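Local coordinates for substrate binding periplasmic protein (Ralstonia solanacearum, PDB 3LOP), which probably binds leucine or a similar amino acid in the periplasm, closing two lobes around it, presumably for delivery to a transporter, at residues P74-V80 against L100-A106; M132-L136 against Q224-L228; V141-L147 against D196-L202; L316-R320 against D331-R335. All blocks are in the same frame, centred on the assembly; numbering follows the deposited sequence.

Contact 1: P74-V80 against L100-A106. With LEU (leucine), chain B.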
loop_
_atom_site.group_PDB
_atom_site.type_symbol
_atom_site.label_atom_id
_atom_site.label_comp_id
_atom_site.label_asym_id
_atom_site.label_seq_id
_atom_site.Cartn_x
_atom_site.Cartn_y
_atom_site.Cartn_z
ATOM N N PRO A 74 12.250 0.703 19.630
ATOM C CA PRO A 74 12.203 -0.000 18.346
ATOM C C PRO A 74 13.424 0.242 17.465
ATOM O O PRO A 74 14.098 1.265 17.589
ATOM C CB PRO A 74 10.941 0.555 17.708
ATOM C CG PRO A 74 10.991 1.982 18.136
ATOM C CD PRO A 74 11.359 1.878 19.610
ATOM N N VAL A 75 13.702 -0.703 16.573
ATOM C CA VAL A 75 14.819 -0.558 15.650
ATOM C C VAL A 75 14.302 -0.049 14.309
ATOM O O VAL A 75 15.075 0.377 13.458
ATOM C CB VAL A 75 15.567 -1.895 15.431
ATOM C CG1 VAL A 75 16.180 -2.355 16.743
ATOM C CG2 VAL A 75 14.618 -2.951 14.871
ATOM N N ALA A 76 12.984 -0.087 14.131
ATOM C CA ALA A 76 12.380 0.375 12.889
ATOM C C ALA A 76 10.866 0.509 13.004
ATOM O O ALA A 76 10.251 -0.012 13.939
ATOM C CB ALA A 76 12.728 -0.583 11.748
ATOM N N LEU A 77 10.291 1.226 12.040
ATOM C CA LEU A 77 8.854 1.473 11.931
ATOM C C LEU A 77 8.375 0.813 10.634
ATOM O O LEU A 77 9.067 0.869 9.617
ATOM C CB LEU A 77 8.592 2.984 11.874
ATOM C CG LEU A 77 7.190 3.500 11.530
ATOM C CD1 LEU A 77 6.202 3.150 12.638
ATOM C CD2 LEU A 77 7.255 5.006 11.349
ATOM N N LEU A 78 7.195 0.197 10.670
ATOM C CA LEU A 78 6.639 -0.490 9.502
ATOM C C LEU A 78 5.295 0.016 8.995
ATOM O O LEU A 78 4.441 0.445 9.769
ATOM C CB LEU A 78 6.455 -1.982 9.801
ATOM C CG LEU A 78 7.614 -2.971 9.784
ATOM C CD1 LEU A 78 7.116 -4.324 10.294
ATOM C CD2 LEU A 78 8.157 -3.107 8.367
ATOM N N THR A 79 5.134 -0.067 7.677
ATOM C CA THR A 79 3.909 0.255 6.943
ATOM C C THR A 79 2.919 1.312 7.436
ATOM O O THR A 79 1.760 0.997 7.722
ATOM C CB THR A 79 3.100 -1.039 6.714
ATOM O OG1 THR A 79 2.602 -1.518 7.972
ATOM C CG2 THR A 79 3.988 -2.118 6.103
ATOM N N VAL A 80 3.350 2.564 7.518
ATOM C CA VAL A 80 2.441 3.624 7.933
ATOM C C VAL A 80 1.492 3.886 6.763
ATOM O O VAL A 80 1.906 3.882 5.600
ATOM C CB VAL A 80 3.212 4.917 8.289
ATOM C CG1 VAL A 80 2.242 6.068 8.514
ATOM C CG2 VAL A 80 4.040 4.686 9.543
ATOM N N LEU A 100 14.850 6.683 13.225
ATOM C CA LEU A 100 14.080 5.469 13.002
ATOM C C LEU A 100 13.714 5.230 11.545
ATOM O O LEU A 100 12.987 6.016 10.944
ATOM C CB LEU A 100 12.796 5.530 13.832
ATOM C CG LEU A 100 11.975 4.246 13.933
ATOM C CD1 LEU A 100 12.742 3.218 14.743
ATOM C CD2 LEU A 100 10.634 4.548 14.591
ATOM N N PRO A 101 14.211 4.133 10.958
ATOM C CA PRO A 101 13.881 3.858 9.560
ATOM C C PRO A 101 12.428 3.416 9.407
ATOM O O PRO A 101 11.902 2.679 10.242
ATOM C CB PRO A 101 14.868 2.757 9.180
ATOM C CG PRO A 101 15.084 2.034 10.469
ATOM C CD PRO A 101 15.185 3.157 11.479
ATOM N N LEU A 102 11.781 3.902 8.354
ATOM C CA LEU A 102 10.400 3.543 8.053
ATOM C C LEU A 102 10.472 2.611 6.849
ATOM O O LEU A 102 10.747 3.046 5.733
ATOM C CB LEU A 102 9.574 4.791 7.717
ATOM C CG LEU A 102 8.212 4.575 7.045
ATOM C CD1 LEU A 102 7.424 3.509 7.777
ATOM C CD2 LEU A 102 7.438 5.889 7.014
ATOM N N VAL A 103 10.233 1.326 7.092
ATOM C CA VAL A 103 10.299 0.325 6.039
ATOM C C VAL A 103 8.927 0.018 5.466
ATOM O O VAL A 103 7.979 -0.259 6.200
ATOM C CB VAL A 103 10.930 -0.986 6.566
ATOM C CG1 VAL A 103 10.926 -2.050 5.476
ATOM C CG2 VAL A 103 12.354 -0.720 7.035
ATOM N N GLY A 104 8.829 0.096 4.144
ATOM C CA GLY A 104 7.581 -0.208 3.473
ATOM C C GLY A 104 6.381 0.672 3.756
ATOM O O GLY A 104 5.314 0.153 4.084
ATOM N N PRO A 105 6.514 2.001 3.655
ATOM C CA PRO A 105 5.346 2.846 3.914
ATOM C C PRO A 105 4.236 2.355 2.981
ATOM O O PRO A 105 4.493 2.049 1.813
ATOM C CB PRO A 105 5.847 4.249 3.567
ATOM C CG PRO A 105 6.966 3.995 2.579
ATOM C CD PRO A 105 7.655 2.796 3.174
ATOM N N ALA A 106 3.016 2.267 3.498
ATOM C CA ALA A 106 1.888 1.761 2.716
ATOM C C ALA A 106 1.309 2.731 1.690
ATOM O O ALA A 106 0.108 2.719 1.416
ATOM C CB ALA A 106 0.792 1.280 3.661
HETATM N N LEU B . -1.646 4.614 2.232
HETATM C CA LEU B . -3.074 4.798 1.847
HETATM C C LEU B . -3.736 3.450 1.645
HETATM O O LEU B . -4.980 3.405 1.719
HETATM C CB LEU B . -3.147 5.601 0.560
HETATM C CG LEU B . -2.229 6.802 0.750
HETATM C CD1 LEU B . -1.503 7.098 -0.486
HETATM C CD2 LEU B . -3.010 7.969 1.204
HETATM O OXT LEU B . -3.002 2.462 1.413
#
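Leu77 and Leu102 are paired on adjacent parallel strands, and their side chains lie on the same face of the sheet. From CB through CG to CD2, Leu77 touches residues of the other segment. CB rests 3.7 Å from Leu100 CD2, and CG lies 3.8 Å from Leu102 CD1. The CD2 branch stays beside that same methyl, with Leu77 CD2 and Leu102 CD1 3.9 Å apart. Leu77 takes this path because CG stands opposite the backbone N (chi1 170°). Val80 CG2 crosses Leu102 CD1 at about a right angle; branched aliphatic side chains suit this buried face. On the other face Leu78 CD2 lies alongside Val103, both side chains pointing the same way.

The backbone ladder runs from Leu77 N to Pro101 O (2.8 Å) and from Val103 N to Leu77 O (2.8 Å). Thr79 N then bonds to Val103 O at 3.2 Å. Beyond this the chain turns at Gly104, whose positive phi of 64° suits a glycine. Past the turn, Ala106 N reaches Val80 O at 2.9 Å, a bond that probably helps to place Ala106, whose O accepts from the N of the bound leucine at 2.7 Å. Ala106 is also part of the magnesium site.

Helices 83-91 and 94-98 join the two strands in a beta-alpha-beta crossover. Strand 74-78 lies between 6-12 and 102-103 in the parallel sheet, while helices 284-303 and 19-38 cover the Leu78 face.

Contact 2: M132-L136 against Q224-L228; sequences MITAL and QLLGL
Gln224 meets Leu136 through its aliphatic part, CG lying 4.5 Å from Leu136 CD2, while its flat amide turns to the backbone. From that amide NE2 donates to Leu225 O at 3.0 Å, the acceptor tilted 16° from the amide plane, and also to Gly247 O. Glutamine suits this partly exposed end of the strand because its methylenes pack and its head stays polar.

Deeper in, the contact is apolar and centres on Leu226. Its CG is wedged between the backbone N and carbonyl carbon (chi1 59°), and the side chain is directed at the helix. Leu226 CD1 meets Leu136 CD1 tip to tip at 3.7 Å and Met132 CB also at 3.7 Å. Met132, modelled as selenomethionine, slides past Leu226 in the opposite direction. Its long unbranched chain reaches the backbone beyond, where a turn about the CG-SE bond (chi3 -88°) brings CE to 3.3 Å from Gly227 O.

Helix 125-138 runs nearly antiparallel to strand 224-227, the short axes at 157°, and packs over that strand and its neighbour 199-203. Strand 249-252 lies on the far side of 224-227, and its Ala251 touches Met132.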
loop_
_atom_site.group_PDB
_atom_site.type_symbol
_atom_site.label_atom_id
_atom_site.label_comp_id
_atom_site.label_asym_id
_atom_site.label_seq_id
_atom_site.Cartn_x
_atom_site.Cartn_y
_atom_site.Cartn_z
HETATM N N MSE A 132 -1.108 1.885 -16.356
HETATM C CA MSE A 132 -2.552 1.790 -16.576
HETATM C C MSE A 132 -3.107 2.805 -17.568
HETATM O O MSE A 132 -3.911 2.457 -18.433
HETATM C CB MSE A 132 -3.312 1.940 -15.254
HETATM C CG MSE A 132 -3.221 0.741 -14.335
HETATM SE SE MSE A 132 -4.356 0.947 -12.780
HETATM C CE MSE A 132 -3.112 1.866 -11.624
ATOM N N ILE A 133 -2.699 4.061 -17.433
ATOM C CA ILE A 133 -3.192 5.097 -18.326
ATOM C C ILE A 133 -2.687 4.887 -19.751
ATOM O O ILE A 133 -3.444 5.032 -20.709
ATOM C CB ILE A 133 -2.795 6.506 -17.816
ATOM C CG1 ILE A 133 -3.438 6.756 -16.449
ATOM C CG2 ILE A 133 -3.249 7.573 -18.805
ATOM C CD1 ILE A 133 -4.957 6.708 -16.462
ATOM N N THR A 134 -1.417 4.524 -19.895
ATOM C CA THR A 134 -0.870 4.296 -21.227
ATOM C C THR A 134 -1.601 3.139 -21.903
ATOM O O THR A 134 -1.812 3.153 -23.115
ATOM C CB THR A 134 0.639 3.998 -21.170
ATOM O OG1 THR A 134 1.324 5.140 -20.646
ATOM C CG2 THR A 134 1.180 3.695 -22.560
ATOM N N ALA A 135 -1.993 2.142 -21.115
ATOM C CA ALA A 135 -2.721 0.999 -21.654
ATOM C C ALA A 135 -4.065 1.470 -22.208
ATOM O O ALA A 135 -4.489 1.031 -23.278
ATOM C CB ALA A 135 -2.935 -0.051 -20.568
ATOM N N LEU A 136 -4.727 2.367 -21.480
ATOM C CA LEU A 136 -6.020 2.899 -21.911
ATOM C C LEU A 136 -5.875 3.692 -23.203
ATOM O O LEU A 136 -6.640 3.503 -24.150
ATOM C CB LEU A 136 -6.619 3.810 -20.836
ATOM C CG LEU A 136 -7.193 3.185 -19.559
ATOM C CD1 LEU A 136 -7.559 4.293 -18.588
ATOM C CD2 LEU A 136 -8.410 2.344 -19.885
ATOM N N GLN A 224 -15.110 2.225 -17.724
ATOM C CA GLN A 224 -14.169 1.192 -17.301
ATOM C C GLN A 224 -13.569 1.750 -16.015
ATOM O O GLN A 224 -13.226 2.928 -15.951
ATOM C CB GLN A 224 -13.072 1.022 -18.355
ATOM C CG GLN A 224 -11.843 0.251 -17.883
ATOM C CD GLN A 224 -12.149 -1.197 -17.574
ATOM O OE1 GLN A 224 -12.722 -1.906 -18.402
ATOM N NE2 GLN A 224 -11.764 -1.651 -16.382
ATOM N N LEU A 225 -13.444 0.914 -14.992
ATOM C CA LEU A 225 -12.897 1.371 -13.726
ATOM C C LEU A 225 -11.496 0.837 -13.476
ATOM O O LEU A 225 -11.178 -0.301 -13.823
ATOM C CB LEU A 225 -13.825 0.955 -12.581
ATOM C CG LEU A 225 -15.260 1.484 -12.691
ATOM C CD1 LEU A 225 -16.153 0.773 -11.685
ATOM C CD2 LEU A 225 -15.276 2.992 -12.471
ATOM N N LEU A 226 -10.657 1.678 -12.881
ATOM C CA LEU A 226 -9.290 1.304 -12.548
ATOM C C LEU A 226 -8.845 2.177 -11.384
ATOM O O LEU A 226 -9.437 3.224 -11.134
ATOM C CB LEU A 226 -8.355 1.495 -13.750
ATOM C CG LEU A 226 -8.210 2.882 -14.381
ATOM C CD1 LEU A 226 -6.921 2.926 -15.189
ATOM C CD2 LEU A 226 -9.412 3.193 -15.261
ATOM N N GLY A 227 -7.810 1.751 -10.669
ATOM C CA GLY A 227 -7.359 2.538 -9.537
ATOM C C GLY A 227 -6.019 2.123 -8.971
ATOM O O GLY A 227 -5.434 1.122 -9.388
ATOM N N LEU A 228 -5.540 2.910 -8.013
ATOM C CA LEU A 228 -4.255 2.673 -7.360
ATOM C C LEU A 228 -4.248 1.459 -6.434
ATOM O O LEU A 228 -5.300 0.979 -6.009
ATOM C CB LEU A 228 -3.850 3.911 -6.557
ATOM C CG LEU A 228 -3.553 5.181 -7.358
ATOM C CD1 LEU A 228 -3.330 6.348 -6.402
ATOM C CD2 LEU A 228 -2.335 4.960 -8.237
#

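Contact 3: V141-L147 against D196-L202; sequences VTRIGVL and DVQAIFL
Gln198 OE1 is gripped by two consecutive backbone amides, Thr142 N at 2.8 Å and Arg143 N at 2.9 Å. The first donor lies in the carbonyl plane and the second is tilted from it; one side-chain oxygen thereby satisfies two successive N-H groups just before strand 144-149. The same amide is stacked over one face of the Arg143 guanidinium, their planes 26° apart. A glutamine fits because it accepts through OE1 while NE2 donates to a water that also bonds Thr142 OG1.

At its edge the guanidinium has Asp196 O, a weak bond from Arg143 NE at 3.0 Å. Asp196 OD2 is 3.3 Å from Arg143 NE, but well out of the guanidinium plane, so this salt bridge rests on charge alone. A bend in the arginine chain (chi3 -69°) lays the guanidinium against the Gln198 amide and brings NE to Asp196 O.

These groups are positioned by the backbone ladder. Gln198 N bonds to Arg143 O at 2.8 Å, Gly145 N to Ala199 O at 2.8 Å, and Leu147 N to Phe201 O at 2.9 Å. With no side chain on Gly145, Val197 CG1 settles 3.6 Å from Gly145 N.

Strands 144-149 and 199-203 are neighbouring inner strands of a parallel sheet, flanked by 174-178 and 224-227. Helices 125-138 and 152-166 cover the face bearing Ile144, Val146 and Phe201, and helix 206-218 covers the one bearing Leu147, Ile200 and Leu202.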
loop_
_atom_site.group_PDB
_atom_site.type_symbol
_atom_site.label_atom_id
_atom_site.label_comp_id
_atom_site.label_asym_id
_atom_site.label_seq_id
_atom_site.Cartn_x
_atom_site.Cartn_y
_atom_site.Cartn_z
ATOM N N VAL A 141 -8.798 4.985 -25.705
ATOM C CA VAL A 141 -9.530 5.812 -24.752
ATOM C C VAL A 141 -9.018 7.248 -24.784
ATOM O O VAL A 141 -7.810 7.485 -24.777
ATOM C CB VAL A 141 -9.391 5.260 -23.317
ATOM C CG1 VAL A 141 -10.010 6.223 -22.314
ATOM C CG2 VAL A 141 -10.067 3.904 -23.228
ATOM N N THR A 142 -9.939 8.204 -24.826
ATOM C CA THR A 142 -9.560 9.611 -24.846
ATOM C C THR A 142 -10.261 10.436 -23.772
ATOM O O THR A 142 -9.842 11.553 -23.477
ATOM C CB THR A 142 -9.865 10.255 -26.206
ATOM O OG1 THR A 142 -11.259 10.108 -26.501
ATOM C CG2 THR A 142 -9.036 9.601 -27.297
ATOM N N ARG A 143 -11.320 9.888 -23.182
ATOM C CA ARG A 143 -12.064 10.611 -22.158
ATOM C C ARG A 143 -11.969 9.912 -20.814
ATOM O O ARG A 143 -12.639 8.909 -20.568
ATOM C CB ARG A 143 -13.526 10.759 -22.586
ATOM C CG ARG A 143 -13.671 11.507 -23.908
ATOM C CD ARG A 143 -15.119 11.855 -24.216
ATOM N NE ARG A 143 -15.947 10.691 -24.522
ATOM C CZ ARG A 143 -15.932 10.037 -25.681
ATOM N NH1 ARG A 143 -15.126 10.424 -26.661
ATOM N NH2 ARG A 143 -16.733 8.996 -25.861
ATOM N N ILE A 144 -11.126 10.460 -19.944
ATOM C CA ILE A 144 -10.895 9.885 -18.631
ATOM C C ILE A 144 -11.310 10.803 -17.490
ATOM O O ILE A 144 -11.025 12.003 -17.503
ATOM C CB ILE A 144 -9.400 9.525 -18.478
ATOM C CG1 ILE A 144 -9.019 8.489 -19.542
ATOM C CG2 ILE A 144 -9.114 8.991 -17.075
ATOM C CD1 ILE A 144 -7.529 8.176 -19.618
ATOM N N GLY A 145 -11.999 10.224 -16.512
ATOM C CA GLY A 145 -12.430 10.968 -15.345
ATOM C C GLY A 145 -11.605 10.491 -14.165
ATOM O O GLY A 145 -11.044 9.394 -14.203
ATOM N N VAL A 146 -11.507 11.303 -13.120
ATOM C CA VAL A 146 -10.724 10.910 -11.957
ATOM C C VAL A 146 -11.417 11.233 -10.641
ATOM O O VAL A 146 -11.901 12.348 -10.445
ATOM C CB VAL A 146 -9.344 11.622 -11.941
ATOM C CG1 VAL A 146 -8.535 11.156 -10.736
ATOM C CG2 VAL A 146 -8.587 11.343 -13.237
ATOM N N LEU A 147 -11.479 10.244 -9.756
ATOM C CA LEU A 147 -12.034 10.429 -8.419
ATOM C C LEU A 147 -10.777 10.610 -7.579
ATOM O O LEU A 147 -9.884 9.765 -7.634
ATOM C CB LEU A 147 -12.766 9.175 -7.939
ATOM C CG LEU A 147 -13.130 9.219 -6.446
ATOM C CD1 LEU A 147 -14.246 10.229 -6.223
ATOM C CD2 LEU A 147 -13.555 7.843 -5.964
ATOM N N ASP A 196 -19.041 12.626 -19.617
ATOM C CA ASP A 196 -19.027 11.693 -20.737
ATOM C C ASP A 196 -17.668 11.004 -20.803
ATOM O O ASP A 196 -16.893 11.209 -21.737
ATOM C CB ASP A 196 -19.322 12.455 -22.033
ATOM C CG ASP A 196 -19.440 11.544 -23.232
ATOM O OD1 ASP A 196 -19.977 10.428 -23.080
ATOM O OD2 ASP A 196 -19.013 11.952 -24.332
ATOM N N VAL A 197 -17.390 10.170 -19.806
ATOM C CA VAL A 197 -16.110 9.478 -19.730
ATOM C C VAL A 197 -16.146 7.993 -20.078
ATOM O O VAL A 197 -17.134 7.304 -19.828
ATOM C CB VAL A 197 -15.492 9.648 -18.324
ATOM C CG1 VAL A 197 -15.168 11.116 -18.081
ATOM C CG2 VAL A 197 -16.457 9.144 -17.259
ATOM N N GLN A 198 -15.049 7.513 -20.653
ATOM C CA GLN A 198 -14.925 6.112 -21.048
ATOM C C GLN A 198 -14.266 5.296 -19.949
ATOM O O GLN A 198 -14.412 4.077 -19.894
ATOM C CB GLN A 198 -14.088 6.000 -22.323
ATOM C CG GLN A 198 -14.716 6.682 -23.524
ATOM C CD GLN A 198 -13.702 7.026 -24.590
ATOM O OE1 GLN A 198 -12.652 7.601 -24.302
ATOM N NE2 GLN A 198 -14.014 6.688 -25.838
ATOM N N ALA A 199 -13.537 5.979 -19.076
ATOM C CA ALA A 199 -12.849 5.321 -17.977
ATOM C C ALA A 199 -12.734 6.288 -16.810
ATOM O O ALA A 199 -12.656 7.501 -16.999
ATOM C CB ALA A 199 -11.452 4.872 -18.426
ATOM N N ILE A 200 -12.748 5.743 -15.599
ATOM C CA ILE A 200 -12.613 6.554 -14.397
ATOM C C ILE A 200 -11.524 5.940 -13.538
ATOM O O ILE A 200 -11.584 4.759 -13.188
ATOM C CB ILE A 200 -13.922 6.606 -13.589
ATOM C CG1 ILE A 200 -14.983 7.381 -14.373
ATOM C CG2 ILE A 200 -13.668 7.273 -12.241
ATOM C CD1 ILE A 200 -16.366 7.346 -13.739
ATOM N N PHE A 201 -10.526 6.754 -13.214
ATOM C CA PHE A 201 -9.402 6.324 -12.399
ATOM C C PHE A 201 -9.670 6.708 -10.949
ATOM O O PHE A 201 -10.055 7.842 -10.658
ATOM C CB PHE A 201 -8.122 6.990 -12.902
ATOM C CG PHE A 201 -6.884 6.545 -12.183
ATOM C CD1 PHE A 201 -6.489 7.161 -11.001
ATOM C CD2 PHE A 201 -6.122 5.497 -12.684
ATOM C CE1 PHE A 201 -5.349 6.736 -10.324
ATOM C CE2 PHE A 201 -4.981 5.065 -12.015
ATOM C CZ PHE A 201 -4.594 5.687 -10.833
ATOM N N LEU A 202 -9.476 5.756 -10.042
ATOM C CA LEU A 202 -9.724 6.000 -8.628
ATOM C C LEU A 202 -8.461 6.276 -7.817
ATOM O O LEU A 202 -7.715 5.357 -7.475
ATOM C CB LEU A 202 -10.469 4.809 -8.016
ATOM C CG LEU A 202 -11.697 4.293 -8.773
ATOM C CD1 LEU A 202 -12.254 3.074 -8.050
ATOM C CD2 LEU A 202 -12.755 5.391 -8.882
HETATM O O HOH W 1 -11.937 7.795 -27.739
#

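Contact 4: L316-R320 against D331-R335; sequences LTELR and DFTDR. With NI (nickel (II) ion), chain H.
Asp331 OD1, pressed against Arg320 CD of the facing segment, is gripped by two groups of Thr333 in an Asx turn. Thr333 N donates to it at 2.9 Å from 41° above the carboxylate plane, and Thr333 OG1 donates at 2.6 Å to its syn lone pair. Two bonds to one oxygen should fix the carboxylate's rotation, and an aspartate is short enough to fold back on its own chain in this way.

The other oxygen, Asp331 OD2, lies over a face of the Arg320 guanidinium, 3.6 Å from NE. No N-H points at it, and the attraction is one of charge. Instead, Arg320 NE gives its hydrogen to an in-plane water 2.7 Å away, which in turn donates to Thr333 OG1. Threonine suits the site because its hydroxyl donates to Asp331 while accepting from this water.

Between the segments, Phe332 N bonds to Leu319 O at 2.9 Å. The Phe332 ring packs beside Leu316 and Leu319, the three side chains pointing the same way, with Leu316 O at the ring edge and Leu319 CD1 3.8 Å from Phe332 CD2. Helix 284-303 covers it through Val295, and Phe119 meets it edge-to-face.

The exposed Glu318 points away from the facing segment, and its carboxylate chelates a nickel ion through OE1 at 2.3 Å and OE2 at 2.2 Å, with three waters also bound to the metal.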
loop_
_atom_site.group_PDB
_atom_site.type_symbol
_atom_site.label_atom_id
_atom_site.label_comp_id
_atom_site.label_asym_id
_atom_site.label_seq_id
_atom_site.Cartn_x
_atom_site.Cartn_y
_atom_site.Cartn_z
ATOM N N LEU A 316 19.726 -1.986 6.019
ATOM C CA LEU A 316 18.693 -1.712 5.032
ATOM C C LEU A 316 19.268 -1.067 3.776
ATOM O O LEU A 316 18.932 -1.458 2.660
ATOM C CB LEU A 316 17.619 -0.799 5.636
ATOM C CG LEU A 316 16.659 -1.451 6.632
ATOM C CD1 LEU A 316 15.931 -0.380 7.422
ATOM C CD2 LEU A 316 15.673 -2.338 5.881
ATOM N N THR A 317 20.148 -0.088 3.959
ATOM C CA THR A 317 20.740 0.606 2.825
ATOM C C THR A 317 21.621 -0.294 1.968
ATOM O O THR A 317 22.008 0.088 0.866
ATOM C CB THR A 317 21.587 1.817 3.278
ATOM O OG1 THR A 317 22.758 1.361 3.965
ATOM C CG2 THR A 317 20.783 2.710 4.201
ATOM N N GLU A 318 21.935 -1.486 2.460
ATOM C CA GLU A 318 22.791 -2.381 1.693
ATOM C C GLU A 318 22.110 -3.631 1.149
ATOM O O GLU A 318 22.775 -4.518 0.615
ATOM C CB GLU A 318 24.021 -2.748 2.525
ATOM C CG GLU A 318 24.741 -1.515 3.044
ATOM C CD GLU A 318 26.067 -1.818 3.696
ATOM O OE1 GLU A 318 26.126 -2.720 4.559
ATOM O OE2 GLU A 318 27.053 -1.134 3.350
ATOM N N LEU A 319 20.788 -3.710 1.280
ATOM C CA LEU A 319 20.059 -4.850 0.736
ATOM C C LEU A 319 20.112 -4.701 -0.783
ATOM O O LEU A 319 19.580 -3.733 -1.331
ATOM C CB LEU A 319 18.596 -4.846 1.204
ATOM C CG LEU A 319 18.309 -5.155 2.676
ATOM C CD1 LEU A 319 16.803 -5.184 2.889
ATOM C CD2 LEU A 319 18.919 -6.497 3.068
ATOM N N ARG A 320 20.762 -5.646 -1.457
ATOM C CA ARG A 320 20.889 -5.602 -2.913
ATOM C C ARG A 320 20.242 -6.833 -3.531
ATOM O O ARG A 320 20.848 -7.901 -3.600
ATOM C CB ARG A 320 22.371 -5.538 -3.313
ATOM C CG ARG A 320 22.635 -5.336 -4.814
ATOM C CD ARG A 320 21.996 -4.054 -5.312
ATOM N NE ARG A 320 22.661 -3.477 -6.484
ATOM C CZ ARG A 320 22.606 -3.965 -7.720
ATOM N NH1 ARG A 320 21.913 -5.064 -7.984
ATOM N NH2 ARG A 320 23.232 -3.333 -8.702
ATOM N N ASP A 331 15.934 -3.893 -3.606
ATOM C CA ASP A 331 17.252 -3.278 -3.707
ATOM C C ASP A 331 17.159 -1.848 -3.181
ATOM O O ASP A 331 16.586 -0.976 -3.837
ATOM C CB ASP A 331 17.719 -3.279 -5.169
ATOM C CG ASP A 331 18.997 -2.487 -5.381
ATOM O OD1 ASP A 331 19.683 -2.188 -4.384
ATOM O OD2 ASP A 331 19.318 -2.171 -6.550
ATOM N N PHE A 332 17.713 -1.615 -1.992
ATOM C CA PHE A 332 17.683 -0.285 -1.389
ATOM C C PHE A 332 18.974 0.497 -1.604
ATOM O O PHE A 332 19.131 1.585 -1.055
ATOM C CB PHE A 332 17.426 -0.368 0.123
ATOM C CG PHE A 332 16.037 -0.813 0.498
ATOM C CD1 PHE A 332 14.915 -0.286 -0.139
ATOM C CD2 PHE A 332 15.851 -1.712 1.542
ATOM C CE1 PHE A 332 13.627 -0.648 0.266
ATOM C CE2 PHE A 332 14.567 -2.079 1.956
ATOM C CZ PHE A 332 13.455 -1.544 1.315
ATOM N N THR A 333 19.901 -0.043 -2.391
ATOM C CA THR A 333 21.167 0.656 -2.616
ATOM C C THR A 333 20.991 1.956 -3.399
ATOM O O THR A 333 21.796 2.879 -3.268
ATOM C CB THR A 333 22.206 -0.246 -3.326
ATOM O OG1 THR A 333 21.723 -0.632 -4.616
ATOM C CG2 THR A 333 22.477 -1.488 -2.491
ATOM N N ASP A 334 19.942 2.023 -4.214
ATOM C CA ASP A 334 19.631 3.224 -4.988
ATOM C C ASP A 334 18.435 3.863 -4.288
ATOM O O ASP A 334 17.301 3.416 -4.459
ATOM C CB ASP A 334 19.252 2.859 -6.426
ATOM C CG ASP A 334 18.919 4.078 -7.268
ATOM O OD1 ASP A 334 18.900 5.200 -6.713
ATOM O OD2 ASP A 334 18.677 3.917 -8.483
ATOM N N ARG A 335 18.691 4.905 -3.504
ATOM C CA ARG A 335 17.635 5.565 -2.745
ATOM C C ARG A 335 16.662 6.414 -3.564
ATOM O O ARG A 335 15.670 6.908 -3.028
ATOM C CB ARG A 335 18.250 6.429 -1.633
ATOM C CG ARG A 335 19.205 5.698 -0.685
ATOM C CD ARG A 335 18.577 4.448 -0.068
ATOM N NE ARG A 335 17.354 4.725 0.685
ATOM C CZ ARG A 335 17.315 5.321 1.874
ATOM N NH1 ARG A 335 18.435 5.711 2.467
ATOM N NH2 ARG A 335 16.149 5.527 2.473
HETATM NI NI NI H . 28.132 -1.766 5.155
HETATM O O HOH W 2 21.845 3.030 -0.154
HETATM O O HOH W 3 23.973 -1.185 -5.975
HETATM O O HOH W 4 28.495 -3.285 6.781
HETATM O O HOH W 5 29.889 -0.306 4.892
HETATM O O HOH W 6 29.085 -2.918 3.389
#

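The four contacts fall into two groups, consistent with the two lobes of a periplasmic binding protein. Contacts 2 and 3 share one parallel sheet, their centres 9 Å apart: Leu226 O probably accepts from Leu202 N at 2.8 Å, and Leu228 CD2 packs 3.5 Å from Phe201 CZ. Contacts 1 and 4, with centres 15 Å apart, meet where Val103 CG2 lies 3.6 Å from Leu316 CD1. Contacts 1 and 2 have centres 30 Å apart, on opposite sides of the chain's centre, yet both approach the leucine. Contact 1 supplies Ala106 to its pocket. From contact 2 the side chain of Leu228 lies about 6 Å from the bound leucine, and from contact 3 that of Phe201 about 11 Å.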